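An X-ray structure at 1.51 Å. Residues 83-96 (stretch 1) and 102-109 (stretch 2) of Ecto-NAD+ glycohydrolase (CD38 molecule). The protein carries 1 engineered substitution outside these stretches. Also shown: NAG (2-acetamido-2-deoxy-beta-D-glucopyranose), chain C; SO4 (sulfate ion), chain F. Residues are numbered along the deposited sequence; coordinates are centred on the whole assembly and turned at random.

Stretch 1, residues 83-96: QQVFWSKTKELAHE
Stretch 2, residues 102-109: RLMTLEDT

The most unusual feature of this contact is the convergence of W87, H95 and T105 on one carboxylate, that of E107. The indole NE1 of W87 donates a hydrogen bond to OE1 of E107 at 2.9 Å with an N-H...O angle of 157°, and OE1 lies at the ring edge, near the indole plane. The same oxygen sits at the edge of the H95 imidazole, but there the model is too tight: CE1 of H95 is 2.8 Å from OE1 of E107, so the exact place of this oxygen is less certain. H95 NE2 to E107 OE1, at 3.3 Å, has too poor an angle for a hydrogen bond.

The rotamers bring these groups together. W87 (phi/psi -156/158, chi1 p, chi2 -87°) points toward stretch 2 from an extended segment, whereas H95 (-76/-35, chi1 m, chi2 -85°) leaves its helix sideways and reaches across with its ring. E107 (-76/-1, chi1 m, chi2 p) points toward stretch 1 from the 3-10 segment 106-108.

The backbones meet at a single bridge between Q84 and M104, whose CA atoms are 5.2 Å apart; Q83 pairs with L103 and V85 with T105, each at 4.8 Å between CA atoms, so the chains run parallel. M104 N donates to Q83 O (2.8 Å, 167°), and V85 N donates to M104 O (2.9 Å, 164°). CA-H...O contacts supplement them, from Q84 CA to M104 O at 3.6 Å and from T105 CA to V85 O at 3.4 Å. Beyond the bridge, V85 O and L106 N are 4.2 Å apart, and a water joins them, donating to V85 O (2.7 Å) and accepting from L106 N (2.8 Å). Another water donates to both Q83 OE1 (2.7 Å) and R102 O (2.9 Å).

V85 (-121/133, chi1 t) packs CG2 against L103 CB at 3.6 Å, while its CG1 approaches T105 CG2 at 3.9 Å. L103 adopts chi1 m, chi2 t. T105 (-82/177, chi1 p) points toward stretch 1, placing CG2 4.0 Å from W87 CD1 and OG1 3.2 Å from H95 ND1.

Within stretch 2, T105 N donates to D108 OD2 (2.9 Å) and D108 N to T105 O (2.9 Å), tying the loop to the turn that carries E107. D108 (-103/-2, chi1 m) also accepts a hydrogen bond at OD2 from a water 2.7 Å away; that water lies 3.0 Å from H95 ND1, linking helix and turn through solvent.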

# COMPACT_ATOMS: atom_id res chain seq x y z
N GLN A 83 -8.73 1.91 -20.28
CA GLN A 83 -9.28 0.94 -19.31
C GLN A 83 -10.55 1.44 -18.59
O GLN A 83 -11.05 0.76 -17.68
CB GLN A 83 -8.22 0.57 -18.26
CG GLN A 83 -7.05 -0.17 -18.90
CD GLN A 83 -5.90 -0.40 -17.92
OE1 GLN A 83 -6.11 -0.49 -16.71
NE2 GLN A 83 -4.67 -0.44 -18.44
N GLN A 84 -11.07 2.61 -18.99
CA GLN A 84 -12.12 3.23 -18.20
C GLN A 84 -13.52 2.88 -18.70
O GLN A 84 -13.78 2.91 -19.92
CB GLN A 84 -11.95 4.76 -18.26
CG GLN A 84 -12.76 5.55 -17.25
CD GLN A 84 -12.16 6.93 -17.02
OE1 GLN A 84 -10.98 7.16 -17.30
NE2 GLN A 84 -12.97 7.84 -16.51
N VAL A 85 -14.40 2.55 -17.74
CA VAL A 85 -15.80 2.21 -18.02
C VAL A 85 -16.74 3.17 -17.30
O VAL A 85 -16.56 3.44 -16.09
CB VAL A 85 -16.09 0.80 -17.51
CG1 VAL A 85 -17.59 0.49 -17.65
CG2 VAL A 85 -15.27 -0.21 -18.35
N PHE A 86 -17.73 3.68 -18.03
CA PHE A 86 -18.84 4.47 -17.48
C PHE A 86 -20.09 3.61 -17.58
O PHE A 86 -20.13 2.64 -18.36
CB PHE A 86 -19.06 5.72 -18.34
CG PHE A 86 -17.93 6.68 -18.27
CD1 PHE A 86 -17.99 7.78 -17.40
CD2 PHE A 86 -16.79 6.49 -19.06
CE1 PHE A 86 -16.89 8.69 -17.34
CE2 PHE A 86 -15.72 7.38 -19.00
CZ PHE A 86 -15.77 8.48 -18.14
N TRP A 87 -21.08 3.92 -16.77
CA TRP A 87 -22.30 3.11 -16.80
C TRP A 87 -23.46 3.94 -16.27
O TRP A 87 -23.26 4.91 -15.54
CB TRP A 87 -22.12 1.82 -15.98
CG TRP A 87 -21.85 2.09 -14.50
CD1 TRP A 87 -20.64 2.31 -13.89
CD2 TRP A 87 -22.83 2.17 -13.47
NE1 TRP A 87 -20.81 2.53 -12.52
CE2 TRP A 87 -22.16 2.46 -12.25
CE3 TRP A 87 -24.23 2.04 -13.47
CZ2 TRP A 87 -22.84 2.59 -11.04
CZ3 TRP A 87 -24.91 2.19 -12.26
CH2 TRP A 87 -24.21 2.48 -11.07
N SER A 88 -24.66 3.54 -16.66
CA SER A 88 -25.84 4.23 -16.14
C SER A 88 -27.00 3.26 -16.20
O SER A 88 -27.30 2.73 -17.27
CB SER A 88 -26.14 5.46 -17.01
OG SER A 88 -27.18 6.27 -16.45
N LYS A 89 -27.61 3.00 -15.04
CA LYS A 89 -28.77 2.09 -14.93
C LYS A 89 -28.43 0.62 -15.19
O LYS A 89 -29.33 -0.20 -15.37
CB LYS A 89 -29.95 2.53 -15.81
CG LYS A 89 -30.20 4.05 -15.88
CD LYS A 89 -30.46 4.64 -14.51
CE LYS A 89 -30.70 6.17 -14.56
NZ LYS A 89 -31.89 6.59 -15.36
N THR A 90 -27.14 0.28 -15.16
CA THR A 90 -26.66 -1.07 -15.46
C THR A 90 -25.63 -1.51 -14.40
O THR A 90 -24.64 -2.19 -14.72
CB THR A 90 -25.94 -1.08 -16.82
OG1 THR A 90 -24.95 -0.04 -16.79
CG2 THR A 90 -26.94 -0.80 -17.95
N LYS A 91 -25.88 -1.16 -13.15
CA LYS A 91 -24.85 -1.37 -12.12
C LYS A 91 -24.28 -2.78 -12.13
O LYS A 91 -23.07 -2.96 -12.16
CB LYS A 91 -25.42 -1.08 -10.73
CG LYS A 91 -24.34 -1.16 -9.66
CD LYS A 91 -24.82 -0.63 -8.32
CE LYS A 91 -23.69 -0.66 -7.28
NZ LYS A 91 -22.59 0.33 -7.56
N GLU A 92 -25.15 -3.77 -12.04
CA GLU A 92 -24.65 -5.15 -11.92
C GLU A 92 -23.87 -5.60 -13.17
O GLU A 92 -22.76 -6.15 -13.10
CB GLU A 92 -25.82 -6.11 -11.61
CG GLU A 92 -26.29 -6.12 -10.13
CD GLU A 92 -27.14 -4.90 -9.72
OE1 GLU A 92 -27.57 -4.16 -10.63
OE2 GLU A 92 -27.38 -4.68 -8.50
N LEU A 93 -24.44 -5.33 -14.34
CA LEU A 93 -23.80 -5.75 -15.58
C LEU A 93 -22.47 -5.04 -15.80
O LEU A 93 -21.49 -5.67 -16.20
CB LEU A 93 -24.73 -5.47 -16.76
CG LEU A 93 -24.10 -5.74 -18.11
CD1 LEU A 93 -23.75 -7.22 -18.35
CD2 LEU A 93 -25.04 -5.18 -19.19
N ALA A 94 -22.46 -3.73 -15.55
CA ALA A 94 -21.25 -2.94 -15.83
C ALA A 94 -20.09 -3.42 -14.97
O ALA A 94 -18.95 -3.50 -15.44
CB ALA A 94 -21.51 -1.42 -15.60
N HIS A 95 -20.39 -3.77 -13.73
CA HIS A 95 -19.31 -4.19 -12.82
C HIS A 95 -18.84 -5.60 -13.15
O HIS A 95 -17.64 -5.88 -13.11
CB HIS A 95 -19.70 -3.92 -11.38
CG HIS A 95 -19.92 -2.45 -11.11
ND1 HIS A 95 -18.89 -1.58 -10.80
CD2 HIS A 95 -21.05 -1.69 -11.18
CE1 HIS A 95 -19.37 -0.35 -10.66
NE2 HIS A 95 -20.68 -0.39 -10.88
N GLU A 96 -19.78 -6.46 -13.56
CA GLU A 96 -19.37 -7.79 -14.05
C GLU A 96 -18.46 -7.65 -15.28
O GLU A 96 -17.41 -8.29 -15.37
CB GLU A 96 -20.60 -8.66 -14.35
CG GLU A 96 -20.26 -10.09 -14.84
CD GLU A 96 -19.47 -10.93 -13.84
OE1 GLU A 96 -19.42 -10.57 -12.63
OE2 GLU A 96 -18.91 -11.96 -14.28
N ARG A 102 -11.00 -6.75 -16.77
CA ARG A 102 -9.96 -6.03 -16.01
C ARG A 102 -9.95 -4.55 -16.42
O ARG A 102 -8.91 -3.95 -16.72
CB ARG A 102 -8.57 -6.66 -16.22
CG ARG A 102 -8.48 -8.19 -15.98
CD ARG A 102 -9.04 -8.68 -14.66
NE ARG A 102 -8.67 -10.09 -14.39
CZ ARG A 102 -9.40 -11.16 -14.71
NH1 ARG A 102 -10.57 -11.03 -15.32
NH2 ARG A 102 -8.96 -12.38 -14.42
N LEU A 103 -11.15 -3.97 -16.47
CA LEU A 103 -11.33 -2.53 -16.69
C LEU A 103 -11.75 -1.88 -15.36
O LEU A 103 -11.95 -2.56 -14.33
CB LEU A 103 -12.44 -2.29 -17.73
CG LEU A 103 -12.19 -3.01 -19.05
CD1 LEU A 103 -13.40 -2.91 -19.99
CD2 LEU A 103 -10.91 -2.52 -19.74
N MET A 104 -11.87 -0.56 -15.35
CA MET A 104 -12.22 0.11 -14.10
C MET A 104 -13.41 1.07 -14.25
O MET A 104 -13.36 2.01 -15.07
CB MET A 104 -11.05 0.90 -13.51
CG MET A 104 -9.83 0.05 -13.26
SD MET A 104 -8.38 1.06 -12.76
CE MET A 104 -9.07 1.54 -11.28
N THR A 105 -14.47 0.82 -13.47
CA THR A 105 -15.54 1.80 -13.28
C THR A 105 -15.13 2.82 -12.19
O THR A 105 -14.08 2.66 -11.56
CB THR A 105 -16.87 1.16 -12.80
OG1 THR A 105 -16.70 0.60 -11.49
CG2 THR A 105 -17.31 0.04 -13.77
N LEU A 106 -16.01 3.80 -11.96
CA LEU A 106 -15.76 4.80 -10.92
C LEU A 106 -15.60 4.09 -9.58
O LEU A 106 -14.80 4.49 -8.75
CB LEU A 106 -16.92 5.79 -10.88
CG LEU A 106 -16.81 6.95 -9.88
CD1 LEU A 106 -15.56 7.76 -10.16
CD2 LEU A 106 -18.07 7.81 -9.92
N GLU A 107 -16.39 3.03 -9.38
CA GLU A 107 -16.35 2.30 -8.11
C GLU A 107 -15.14 1.40 -7.96
O GLU A 107 -14.95 0.77 -6.92
CB GLU A 107 -17.66 1.52 -7.93
CG GLU A 107 -18.90 2.39 -7.86
CD GLU A 107 -19.32 2.98 -9.21
OE1 GLU A 107 -19.00 2.41 -10.27
OE2 GLU A 107 -20.01 4.01 -9.23
N ASP A 108 -14.29 1.37 -9.00
CA ASP A 108 -13.05 0.62 -8.96
C ASP A 108 -11.83 1.52 -8.73
O ASP A 108 -10.70 1.05 -8.69
CB ASP A 108 -12.88 -0.20 -10.24
CG ASP A 108 -13.98 -1.24 -10.42
OD1 ASP A 108 -14.18 -2.04 -9.46
OD2 ASP A 108 -14.61 -1.29 -11.50
N THR A 109 -12.05 2.85 -8.65
CA THR A 109 -10.98 3.75 -8.22
C THR A 109 -10.84 3.60 -6.70
O THR A 109 -11.73 3.06 -6.04
CB THR A 109 -11.34 5.23 -8.54
OG1 THR A 109 -12.52 5.64 -7.84
CG2 THR A 109 -11.55 5.39 -10.06
C1 NAG C . -32.12 -2.31 -16.75
C2 NAG C . -31.28 -3.47 -16.19
C3 NAG C . -32.14 -4.34 -15.27
C4 NAG C . -32.98 -3.54 -14.26
C5 NAG C . -33.69 -2.40 -14.97
C6 NAG C . -34.46 -1.47 -14.02
C7 NAG C . -29.41 -4.25 -17.59
C8 NAG C . -29.03 -4.98 -18.84
N2 NAG C . -30.72 -4.29 -17.27
O3 NAG C . -31.35 -5.31 -14.61
O4 NAG C . -33.95 -4.40 -13.63
O5 NAG C . -32.71 -1.62 -15.65
O6 NAG C . -33.62 -1.02 -12.98
O7 NAG C . -28.56 -3.65 -16.92
S SO4 F . -11.26 -14.65 -14.43
O1 SO4 F . -11.65 -13.32 -14.91
O2 SO4 F . -10.22 -15.22 -15.27
O3 SO4 F . -10.76 -14.52 -13.06
O4 SO4 F . -12.44 -15.51 -14.46
O HOH W 1 -8.09 -1.62 -15.24
O HOH W 2 -17.97 4.22 -13.90
O HOH W 3 -21.78 3.49 -6.45
O HOH W 4 -16.46 -3.29 -11.28